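Local structure of putative TetR-family transcriptional regulator (Syntrophomonas wolfei subsp. wolfei, 3LWJ) at residues A[62-67]-A[125-130]; A[133-138]-A[162-167]; A[137-142]-A[146-151]. The protein probably binds DNA through an N-terminal helix-turn-helix and acts as a dimeric transcriptional regulator of the TetR family. All coordinates share one frame; numbering follows the deposited sequence.

Contact 1: residues A[62-67]-A[125-130]; sequences NLLEDF and KQFEDR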
loop_
_atom_site.group_PDB
_atom_site.type_symbol
_atom_site.label_atom_id
_atom_site.label_comp_id
_atom_site.label_asym_id
_atom_site.label_seq_id
_atom_site.Cartn_x
_atom_site.Cartn_y
_atom_site.Cartn_z
ATOM N N ASN A 62 -6.472 8.129 -18.254
ATOM C CA ASN A 62 -7.761 7.780 -18.835
ATOM C C ASN A 62 -8.237 6.377 -18.378
ATOM O O ASN A 62 -9.407 6.193 -18.071
ATOM C CB ASN A 62 -7.731 7.931 -20.365
ATOM C CG ASN A 62 -7.905 9.401 -20.833
ATOM O OD1 ASN A 62 -8.973 9.778 -21.289
ATOM N ND2 ASN A 62 -6.855 10.222 -20.706
ATOM N N LEU A 63 -7.335 5.404 -18.324
ATOM C CA LEU A 63 -7.649 4.077 -17.767
ATOM C C LEU A 63 -8.126 4.194 -16.313
ATOM O O LEU A 63 -9.101 3.583 -15.936
ATOM C CB LEU A 63 -6.419 3.161 -17.826
ATOM C CG LEU A 63 -6.033 2.626 -19.203
ATOM C CD1 LEU A 63 -4.617 2.083 -19.187
ATOM C CD2 LEU A 63 -7.021 1.573 -19.670
ATOM N N LEU A 64 -7.451 5.014 -15.512
ATOM C CA LEU A 64 -7.797 5.136 -14.103
ATOM C C LEU A 64 -9.045 5.997 -13.836
ATOM O O LEU A 64 -9.780 5.755 -12.860
ATOM C CB LEU A 64 -6.620 5.674 -13.302
ATOM C CG LEU A 64 -5.349 4.814 -13.242
ATOM C CD1 LEU A 64 -4.153 5.632 -12.697
ATOM C CD2 LEU A 64 -5.576 3.566 -12.403
ATOM N N GLU A 65 -9.284 6.988 -14.674
ATOM C CA GLU A 65 -10.537 7.760 -14.625
ATOM C C GLU A 65 -11.771 6.879 -14.825
ATOM O O GLU A 65 -12.755 7.000 -14.106
ATOM C CB GLU A 65 -10.572 8.817 -15.729
ATOM C CG GLU A 65 -9.826 10.085 -15.382
ATOM C CD GLU A 65 -9.571 11.000 -16.596
ATOM O OE1 GLU A 65 -10.120 10.741 -17.706
ATOM O OE2 GLU A 65 -8.806 11.979 -16.422
ATOM N N ASP A 66 -11.717 6.032 -15.842
ATOM C CA ASP A 66 -12.783 5.085 -16.124
ATOM C C ASP A 66 -12.961 4.149 -14.938
ATOM O O ASP A 66 -14.071 3.826 -14.572
ATOM C CB ASP A 66 -12.422 4.276 -17.354
ATOM C CG ASP A 66 -12.551 5.097 -18.658
ATOM O OD1 ASP A 66 -12.867 6.299 -18.570
ATOM O OD2 ASP A 66 -12.325 4.554 -19.762
ATOM N N PHE A 67 -11.846 3.738 -14.342
ATOM C CA PHE A 67 -11.834 2.803 -13.212
ATOM C C PHE A 67 -12.507 3.428 -11.988
ATOM O O PHE A 67 -13.398 2.834 -11.390
ATOM C CB PHE A 67 -10.376 2.452 -12.926
ATOM C CG PHE A 67 -10.121 1.159 -12.158
ATOM C CD1 PHE A 67 -11.058 0.124 -12.058
ATOM C CD2 PHE A 67 -8.863 0.976 -11.585
ATOM C CE1 PHE A 67 -10.742 -1.050 -11.382
ATOM C CE2 PHE A 67 -8.540 -0.195 -10.912
ATOM C CZ PHE A 67 -9.487 -1.219 -10.816
ATOM N N LYS A 125 -2.085 9.482 -8.053
ATOM C CA LYS A 125 -2.546 10.409 -7.002
ATOM C C LYS A 125 -3.909 10.977 -7.342
ATOM O O LYS A 125 -4.759 11.104 -6.478
ATOM C CB LYS A 125 -1.538 11.542 -6.706
ATOM C CG LYS A 125 -1.905 12.338 -5.426
ATOM C CD LYS A 125 -0.883 13.467 -5.091
ATOM C CE LYS A 125 -1.355 14.301 -3.925
ATOM N NZ LYS A 125 -2.616 15.064 -4.238
ATOM N N GLN A 126 -4.138 11.246 -8.618
ATOM C CA GLN A 126 -5.436 11.752 -9.036
ATOM C C GLN A 126 -6.535 10.703 -8.865
ATOM O O GLN A 126 -7.623 11.004 -8.399
ATOM C CB GLN A 126 -5.354 12.291 -10.477
ATOM C CG GLN A 126 -4.380 13.440 -10.558
ATOM C CD GLN A 126 -4.258 14.064 -11.936
ATOM O OE1 GLN A 126 -5.217 14.070 -12.719
ATOM N NE2 GLN A 126 -3.066 14.613 -12.234
ATOM N N PHE A 127 -6.229 9.472 -9.241
ATOM C CA PHE A 127 -7.121 8.332 -9.049
ATOM C C PHE A 127 -7.430 8.126 -7.537
ATOM O O PHE A 127 -8.580 8.178 -7.098
ATOM C CB PHE A 127 -6.461 7.109 -9.691
ATOM C CG PHE A 127 -7.135 5.824 -9.378
ATOM C CD1 PHE A 127 -8.368 5.534 -9.928
ATOM C CD2 PHE A 127 -6.538 4.901 -8.541
ATOM C CE1 PHE A 127 -9.013 4.361 -9.646
ATOM C CE2 PHE A 127 -7.188 3.707 -8.246
ATOM C CZ PHE A 127 -8.423 3.434 -8.810
ATOM N N GLU A 128 -6.388 7.979 -6.741
ATOM C CA GLU A 128 -6.540 7.781 -5.294
ATOM C C GLU A 128 -7.226 8.942 -4.562
ATOM O O GLU A 128 -8.091 8.692 -3.724
ATOM C CB GLU A 128 -5.175 7.404 -4.687
ATOM C CG GLU A 128 -4.825 5.952 -5.124
ATOM C CD GLU A 128 -3.532 5.388 -4.603
ATOM O OE1 GLU A 128 -2.621 6.149 -4.254
ATOM O OE2 GLU A 128 -3.427 4.147 -4.586
ATOM N N ASP A 129 -6.892 10.191 -4.903
ATOM C CA ASP A 129 -7.525 11.387 -4.290
ATOM C C ASP A 129 -9.017 11.385 -4.569
ATOM O O ASP A 129 -9.838 11.774 -3.702
ATOM C CB ASP A 129 -6.906 12.707 -4.822
ATOM C CG ASP A 129 -5.565 13.055 -4.173
ATOM O OD1 ASP A 129 -5.106 12.350 -3.220
ATOM O OD2 ASP A 129 -4.955 14.056 -4.620
ATOM N N ARG A 130 -9.384 10.941 -5.765
ATOM C CA ARG A 130 -10.799 10.890 -6.155
ATOM C C ARG A 130 -11.580 9.883 -5.315
ATOM O O ARG A 130 -12.668 10.197 -4.810
ATOM C CB ARG A 130 -10.932 10.512 -7.627
ATOM C CG ARG A 130 -12.369 10.526 -8.152
ATOM C CD ARG A 130 -12.374 10.506 -9.652
ATOM N NE ARG A 130 -13.710 10.308 -10.216
ATOM C CZ ARG A 130 -13.926 9.978 -11.482
ATOM N NH1 ARG A 130 -12.902 9.802 -12.325
ATOM N NH2 ARG A 130 -15.164 9.814 -11.911
#

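Contact 2: residues A[133-138]-A[162-167]; sequences EFYSRN and AIEKFS. With EDO (1,2-ethanediol), chain B.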
loop_
_atom_site.group_PDB
_atom_site.type_symbol
_atom_site.label_atom_id
_atom_site.label_comp_id
_atom_site.label_asym_id
_atom_site.label_seq_id
_atom_site.Cartn_x
_atom_site.Cartn_y
_atom_site.Cartn_z
ATOM N N GLU A 133 -11.730 11.224 -1.585
ATOM C CA GLU A 133 -12.759 12.238 -1.437
ATOM C C GLU A 133 -14.141 11.593 -1.405
ATOM O O GLU A 133 -14.946 11.890 -0.544
ATOM C CB GLU A 133 -12.687 13.298 -2.562
ATOM C CG GLU A 133 -11.562 14.357 -2.399
ATOM N N PHE A 134 -14.424 10.683 -2.325
ATOM C CA PHE A 134 -15.695 9.955 -2.264
ATOM C C PHE A 134 -15.884 9.221 -0.931
ATOM O O PHE A 134 -16.937 9.305 -0.314
ATOM C CB PHE A 134 -15.776 8.935 -3.404
ATOM C CG PHE A 134 -17.115 8.288 -3.537
ATOM C CD1 PHE A 134 -18.256 9.064 -3.774
ATOM C CD2 PHE A 134 -17.256 6.901 -3.406
ATOM C CE1 PHE A 134 -19.512 8.472 -3.905
ATOM C CE2 PHE A 134 -18.494 6.306 -3.508
ATOM C CZ PHE A 134 -19.632 7.078 -3.763
ATOM N N TYR A 135 -14.869 8.475 -0.499
ATOM C CA TYR A 135 -14.988 7.733 0.751
ATOM C C TYR A 135 -15.220 8.711 1.901
ATOM O O TYR A 135 -16.010 8.437 2.806
ATOM C CB TYR A 135 -13.735 6.891 1.056
ATOM C CG TYR A 135 -13.371 5.793 0.063
ATOM C CD1 TYR A 135 -14.305 5.272 -0.844
ATOM C CD2 TYR A 135 -12.092 5.237 0.056
ATOM C CE1 TYR A 135 -13.975 4.266 -1.741
ATOM C CE2 TYR A 135 -11.762 4.175 -0.835
ATOM C CZ TYR A 135 -12.716 3.712 -1.729
ATOM O OH TYR A 135 -12.443 2.695 -2.611
ATOM N N SER A 136 -14.552 9.872 1.840
ATOM C CA SER A 136 -14.777 10.879 2.859
ATOM C C SER A 136 -16.246 11.352 2.899
ATOM O O SER A 136 -16.837 11.426 3.978
ATOM C CB SER A 136 -13.797 12.049 2.709
ATOM O OG SER A 136 -12.482 11.575 2.900
ATOM N N ARG A 137 -16.840 11.631 1.741
ATOM C CA ARG A 137 -18.242 12.118 1.682
ATOM C C ARG A 137 -19.126 11.094 2.365
ATOM O O ARG A 137 -19.954 11.451 3.170
ATOM C CB ARG A 137 -18.773 12.297 0.256
ATOM C CG ARG A 137 -18.004 13.227 -0.693
ATOM C CD ARG A 137 -17.979 14.666 -0.243
ATOM N NE ARG A 137 -16.931 14.886 0.761
ATOM C CZ ARG A 137 -15.647 15.153 0.503
ATOM N NH1 ARG A 137 -15.188 15.231 -0.746
ATOM N NH2 ARG A 137 -14.812 15.348 1.526
ATOM N N ASN A 138 -18.925 9.814 2.056
ATOM C CA ASN A 138 -19.777 8.765 2.623
ATOM C C ASN A 138 -19.592 8.583 4.113
ATOM O O ASN A 138 -20.571 8.350 4.808
ATOM C CB ASN A 138 -19.569 7.434 1.919
ATOM C CG ASN A 138 -19.761 7.535 0.397
ATOM O OD1 ASN A 138 -19.057 6.878 -0.367
ATOM N ND2 ASN A 138 -20.699 8.361 -0.034
ATOM N N ALA A 162 -6.024 2.025 1.804
ATOM C CA ALA A 162 -4.773 1.287 2.054
ATOM C C ALA A 162 -4.974 -0.221 2.105
ATOM O O ALA A 162 -4.201 -0.996 1.499
ATOM C CB ALA A 162 -4.066 1.810 3.338
ATOM N N ILE A 163 -5.963 -0.686 2.853
ATOM C CA ILE A 163 -6.183 -2.132 2.962
ATOM C C ILE A 163 -6.640 -2.706 1.623
ATOM O O ILE A 163 -6.325 -3.863 1.245
ATOM C CB ILE A 163 -7.132 -2.516 4.136
ATOM C CG1 ILE A 163 -7.072 -4.014 4.468
ATOM C CG2 ILE A 163 -8.567 -2.143 3.865
ATOM C CD1 ILE A 163 -5.718 -4.617 4.488
ATOM N N GLU A 164 -7.427 -1.928 0.907
ATOM C CA GLU A 164 -7.875 -2.363 -0.416
ATOM C C GLU A 164 -6.659 -2.472 -1.341
ATOM O O GLU A 164 -6.495 -3.450 -2.031
ATOM C CB GLU A 164 -8.913 -1.396 -0.979
ATOM C CG GLU A 164 -10.261 -1.509 -0.285
ATOM C CD GLU A 164 -11.291 -0.546 -0.802
ATOM O OE1 GLU A 164 -10.908 0.463 -1.414
ATOM O OE2 GLU A 164 -12.486 -0.788 -0.553
ATOM N N LYS A 165 -5.776 -1.474 -1.328
ATOM C CA LYS A 165 -4.603 -1.515 -2.182
ATOM C C LYS A 165 -3.706 -2.704 -1.811
ATOM O O LYS A 165 -3.144 -3.390 -2.663
ATOM C CB LYS A 165 -3.719 -0.279 -1.940
ATOM C CG LYS A 165 -3.849 0.923 -2.760
ATOM C CD LYS A 165 -2.869 2.015 -2.196
ATOM C CE LYS A 165 -1.471 1.940 -2.823
ATOM N NZ LYS A 165 -1.421 2.513 -4.244
ATOM N N PHE A 166 -3.444 -2.842 -0.531
ATOM C CA PHE A 166 -2.505 -3.871 -0.041
ATOM C C PHE A 166 -3.027 -5.293 -0.280
ATOM O O PHE A 166 -2.287 -6.148 -0.710
ATOM C CB PHE A 166 -2.225 -3.720 1.440
ATOM C CG PHE A 166 -1.103 -4.628 1.952
ATOM C CD1 PHE A 166 0.064 -4.777 1.235
ATOM C CD2 PHE A 166 -1.214 -5.272 3.163
ATOM C CE1 PHE A 166 1.117 -5.563 1.687
ATOM C CE2 PHE A 166 -0.170 -6.073 3.637
ATOM C CZ PHE A 166 1.006 -6.211 2.886
ATOM N N SER A 167 -4.303 -5.522 -0.016
ATOM C CA SER A 167 -4.879 -6.864 -0.243
ATOM C C SER A 167 -4.995 -7.161 -1.766
ATOM O O SER A 167 -4.821 -8.308 -2.186
ATOM C CB SER A 167 -6.231 -6.950 0.471
ATOM O OG SER A 167 -7.191 -6.232 -0.286
HETATM C C1 EDO B . -17.034 5.124 1.417
HETATM O O1 EDO B . -17.942 4.610 0.407
HETATM C C2 EDO B . -16.523 4.201 2.528
HETATM O O2 EDO B . -17.533 3.691 3.419
HETATM O O HOH W 1 -14.185 1.021 -1.332
#

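Contact 3: residues A[137-142]-A[146-151]; sequences RNIEYG and GVFKNV. With EDO (1,2-ethanediol), chain B.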
loop_
_atom_site.group_PDB
_atom_site.type_symbol
_atom_site.label_atom_id
_atom_site.label_comp_id
_atom_site.label_asym_id
_atom_site.label_seq_id
_atom_site.Cartn_x
_atom_site.Cartn_y
_atom_site.Cartn_z
ATOM N N ARG A 137 -16.840 11.631 1.741
ATOM C CA ARG A 137 -18.242 12.118 1.682
ATOM C C ARG A 137 -19.126 11.094 2.365
ATOM O O ARG A 137 -19.954 11.451 3.170
ATOM C CB ARG A 137 -18.773 12.297 0.256
ATOM C CG ARG A 137 -18.004 13.227 -0.693
ATOM C CD ARG A 137 -17.979 14.666 -0.243
ATOM N NE ARG A 137 -16.931 14.886 0.761
ATOM C CZ ARG A 137 -15.647 15.153 0.503
ATOM N NH1 ARG A 137 -15.188 15.231 -0.746
ATOM N NH2 ARG A 137 -14.812 15.348 1.526
ATOM N N ASN A 138 -18.925 9.814 2.056
ATOM C CA ASN A 138 -19.777 8.765 2.623
ATOM C C ASN A 138 -19.592 8.583 4.113
ATOM O O ASN A 138 -20.571 8.350 4.808
ATOM C CB ASN A 138 -19.569 7.434 1.919
ATOM C CG ASN A 138 -19.761 7.535 0.397
ATOM O OD1 ASN A 138 -19.057 6.878 -0.367
ATOM N ND2 ASN A 138 -20.699 8.361 -0.034
ATOM N N ILE A 139 -18.351 8.714 4.613
ATOM C CA ILE A 139 -18.130 8.675 6.060
ATOM C C ILE A 139 -18.789 9.893 6.741
ATOM O O ILE A 139 -19.402 9.768 7.792
ATOM C CB ILE A 139 -16.645 8.624 6.407
ATOM C CG1 ILE A 139 -16.077 7.251 5.986
ATOM C CG2 ILE A 139 -16.457 8.843 7.901
ATOM C CD1 ILE A 139 -14.623 7.262 5.603
ATOM N N GLU A 140 -18.663 11.056 6.116
ATOM C CA GLU A 140 -19.238 12.283 6.642
ATOM C C GLU A 140 -20.747 12.156 6.823
ATOM O O GLU A 140 -21.291 12.472 7.900
ATOM C CB GLU A 140 -18.890 13.450 5.734
ATOM C CG GLU A 140 -17.443 13.863 5.814
ATOM C CD GLU A 140 -17.134 14.942 4.802
ATOM O OE1 GLU A 140 -18.014 15.799 4.643
ATOM O OE2 GLU A 140 -16.067 14.930 4.140
ATOM N N TYR A 141 -21.404 11.647 5.783
ATOM C CA TYR A 141 -22.832 11.389 5.822
ATOM C C TYR A 141 -23.187 10.517 7.031
ATOM O O TYR A 141 -24.109 10.837 7.785
ATOM C CB TYR A 141 -23.296 10.756 4.501
ATOM C CG TYR A 141 -24.788 10.606 4.370
ATOM C CD1 TYR A 141 -25.595 11.701 4.071
ATOM C CD2 TYR A 141 -25.392 9.361 4.529
ATOM C CE1 TYR A 141 -26.997 11.558 3.946
ATOM C CE2 TYR A 141 -26.765 9.202 4.398
ATOM C CZ TYR A 141 -27.563 10.302 4.120
ATOM O OH TYR A 141 -28.908 10.122 4.014
ATOM N N GLY A 142 -22.430 9.446 7.251
ATOM C CA GLY A 142 -22.703 8.555 8.386
ATOM C C GLY A 142 -22.535 9.207 9.753
ATOM O O GLY A 142 -23.206 8.803 10.726
ATOM N N GLY A 146 -25.629 10.069 12.654
ATOM C CA GLY A 146 -25.481 9.522 13.991
ATOM C C GLY A 146 -25.119 8.059 14.031
ATOM O O GLY A 146 -25.142 7.446 15.095
ATOM N N VAL A 147 -24.775 7.492 12.878
ATOM C CA VAL A 147 -24.382 6.100 12.818
ATOM C C VAL A 147 -22.882 5.962 13.086
ATOM O O VAL A 147 -22.453 5.019 13.790
ATOM C CB VAL A 147 -24.838 5.462 11.494
ATOM C CG1 VAL A 147 -24.281 4.059 11.347
ATOM C CG2 VAL A 147 -26.404 5.432 11.456
ATOM N N PHE A 148 -22.078 6.903 12.583
ATOM C CA PHE A 148 -20.650 6.868 12.842
ATOM C C PHE A 148 -20.230 7.948 13.826
ATOM O O PHE A 148 -20.756 9.054 13.799
ATOM C CB PHE A 148 -19.832 7.071 11.555
ATOM C CG PHE A 148 -20.081 6.045 10.458
ATOM C CD1 PHE A 148 -20.356 4.717 10.744
ATOM C CD2 PHE A 148 -19.988 6.433 9.129
ATOM C CE1 PHE A 148 -20.587 3.822 9.720
ATOM C CE2 PHE A 148 -20.184 5.553 8.114
ATOM C CZ PHE A 148 -20.481 4.236 8.399
ATOM N N LYS A 149 -19.228 7.636 14.644
ATOM C CA LYS A 149 -18.655 8.606 15.555
ATOM C C LYS A 149 -18.008 9.759 14.780
ATOM O O LYS A 149 -17.494 9.594 13.662
ATOM C CB LYS A 149 -17.609 7.966 16.487
ATOM C CG LYS A 149 -18.086 6.915 17.527
ATOM C CD LYS A 149 -16.855 6.493 18.381
ATOM C CE LYS A 149 -17.148 5.487 19.498
ATOM N NZ LYS A 149 -17.500 4.164 18.988
ATOM N N ASN A 150 -18.022 10.923 15.414
ATOM C CA ASN A 150 -17.465 12.121 14.864
ATOM C C ASN A 150 -15.964 12.092 15.073
ATOM O O ASN A 150 -15.460 12.666 16.000
ATOM C CB ASN A 150 -18.098 13.344 15.555
ATOM C CG ASN A 150 -17.694 14.676 14.905
ATOM O OD1 ASN A 150 -17.077 14.727 13.843
ATOM N ND2 ASN A 150 -18.056 15.753 15.547
ATOM N N VAL A 151 -15.259 11.403 14.201
ATOM C CA VAL A 151 -13.806 11.324 14.272
ATOM C C VAL A 151 -13.220 11.933 13.005
ATOM O O VAL A 151 -13.924 12.098 12.018
ATOM C CB VAL A 151 -13.355 9.849 14.417
ATOM C CG1 VAL A 151 -13.833 9.302 15.775
ATOM C CG2 VAL A 151 -13.855 8.995 13.225
HETATM C C1 EDO B . -17.034 5.124 1.417
HETATM O O1 EDO B . -17.942 4.610 0.407
HETATM C C2 EDO B . -16.523 4.201 2.528
HETATM O O2 EDO B . -17.533 3.691 3.419
#

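Contact 1: residues A[62-67]-A[125-130]
Phe127 holds its CG opposite the backbone N, beside the carbonyl carbon, and in this setting sends its ring from helix 118-144 toward helix 56-79, where Leu64 and Phe67, one turn apart, receive it. In Leu64, CG instead lies anti to the carbonyl carbon, and with chi2 near 180° CD2 comes over the middle of the Phe127 ring. That methyl makes a CH-pi contact, 4.1 Å from CD2 of Leu64 to the ring centroid of Phe127 and close to the ring normal. The Leu64 and Phe127 side chains cross at about a right angle, and Leu64 CB closes on Phe127 CD1 at 3.8 Å. Phe67 meets the far end of the same ring, its CD2 lying 3.7 Å from Phe127 CZ. The two ring planes are within 8° of each other, yet they are slid so far apart, with centroids 5.6 Å from one another, that they barely overlap. This is lateral contact between aromatic groups more than a stack.

Farther out, the extended chain of Arg130 reaches over to helix 56-79, and its NH1 makes a weak hydrogen bond of 3.3 Å to the backbone O of Glu65. The two helix segments run almost parallel, 11° between their directions and 9.5 Å between axes. They join the first helix after the predicted helix-turn-helix to a long helix of the regulatory core, the division usual in TetR-family proteins. Tyr110 of helix 104-113 adds an edge-to-face contact to Phe127, while Asp66 forms a salt bridge with Arg14 of helix 10-28. Cohesion across the contact is therefore mainly apolar and aromatic, and the one hydrogen bond, being bent and long, probably contributes little beside the buried Phe127 ring.

Contact 2: residues A[133-138]-A[162-167]
A sparse, buried polar contact links Tyr135 on helix 118-144 with Glu164 on helix 153-173, the two side chains meeting in the interior of the helical regulatory core. The backbones stand well apart, with 12.1 Å between Tyr135 CA and Ala162 CA, and the gap is spanned by side chains arriving from opposite directions. Tyr135 OH comes to 3.0 Å from Glu164 OE1, the ring and carboxylate planes being turned 78° against each other. Beyond CG the Glu164 chain is fully extended (chi2 179°), and this carries its carboxylate to the tyrosine hydroxyl.

A water donates to Glu164 OE2 at 2.6 Å and also makes a weak hydrogen bond with Tyr135 OH. In TetR-family regulators the core helices commonly enclose a ligand pocket, and a buried tyrosine, carboxylate and water would be consistent with such an interior, although no natural ligand is identified. Next to Tyr135 lies a 1,2-ethanediol, probably from the crystallisation liquor: its C1 is 3.5 Å from CD1 of Tyr135, and its O1 donates a 2.6 Å hydrogen bond to Asn138 OD1. Lys93, Thr96 and Met97 of helix 85-102 pack against Glu164.

Contact 3: residues A[137-142]-A[146-151]
Gly142 O and the backbone N-H groups of Val147 and Phe148 meet where helix 118-144 ends in a Schellman motif, with Gly146, at positive phi, as its C-prime residue. Two donors satisfy this carbonyl. Val147 N gives the 3.0 Å bond to Gly142 O that belongs to the motif; it arrives nearly along the C=O axis, but the N-H...O angle is only 133°, so the bond is bent. Phe148 N contributes the straighter bond, 2.9 Å to Gly142 O with an angle of 170°, and it approaches from above the carbonyl plane. The N-H of Gly146 is taken instead by the carbonyl of Ile143, the other bond of the motif.

The Phe148 side chain then folds back against the helix it has just left. Its CG lies beside its own backbone N, anti to the carbonyl carbon (chi1 -59°), which brings the ring against Gly142, CD2 being 3.5 Å from Gly142 CA. A side chain at Gly142 would run into that ring. Phe89 of helix 85-102 meets Phe148 edge-to-face, and Leu197 of the second subunit packs on it as well. A serine in place of Phe148 would probably leave Gly142 CA and Phe89 without their aromatic partner and open a gap against the last turns of the helix.

On the helix surface, Arg137 and Glu140 form a salt bridge, with Arg137 NH2 lying 2.9 Å from Glu140 OE2. OE2 lies in the guanidinium plane and is met on its syn side, somewhat out of the carboxylate plane. Lys149 points its CB away from the helix, and its NZ donates to the backbone O atoms of Val195, Gly196 and Leu198 of the second subunit. At the edge of the Phe148 ring, in its plane, Ile139 O lies 3.6 Å from CD2.

Overall arrangement
From the N terminus, the chain passes through the predicted DNA-binding helices into helix 56-79, and contact 1 closes a loop of 57 mostly helical residues by bringing helix 118-144 back beside it. Farther along that helix, 133-138 opens contact 2, which closes on helix 153-173. Contact 3 starts from the same stretch, sharing Arg137 and Asn138, and closes first, across the short turn to 146-151, within the span of contact 2. Contact 1 precedes both. Helix 118-144 thus serves all three, and a Glu128–Lys165 salt bridge joins contacts 1 and 2, whose centres are about 13 Å apart. Each contact also touches the second subunit.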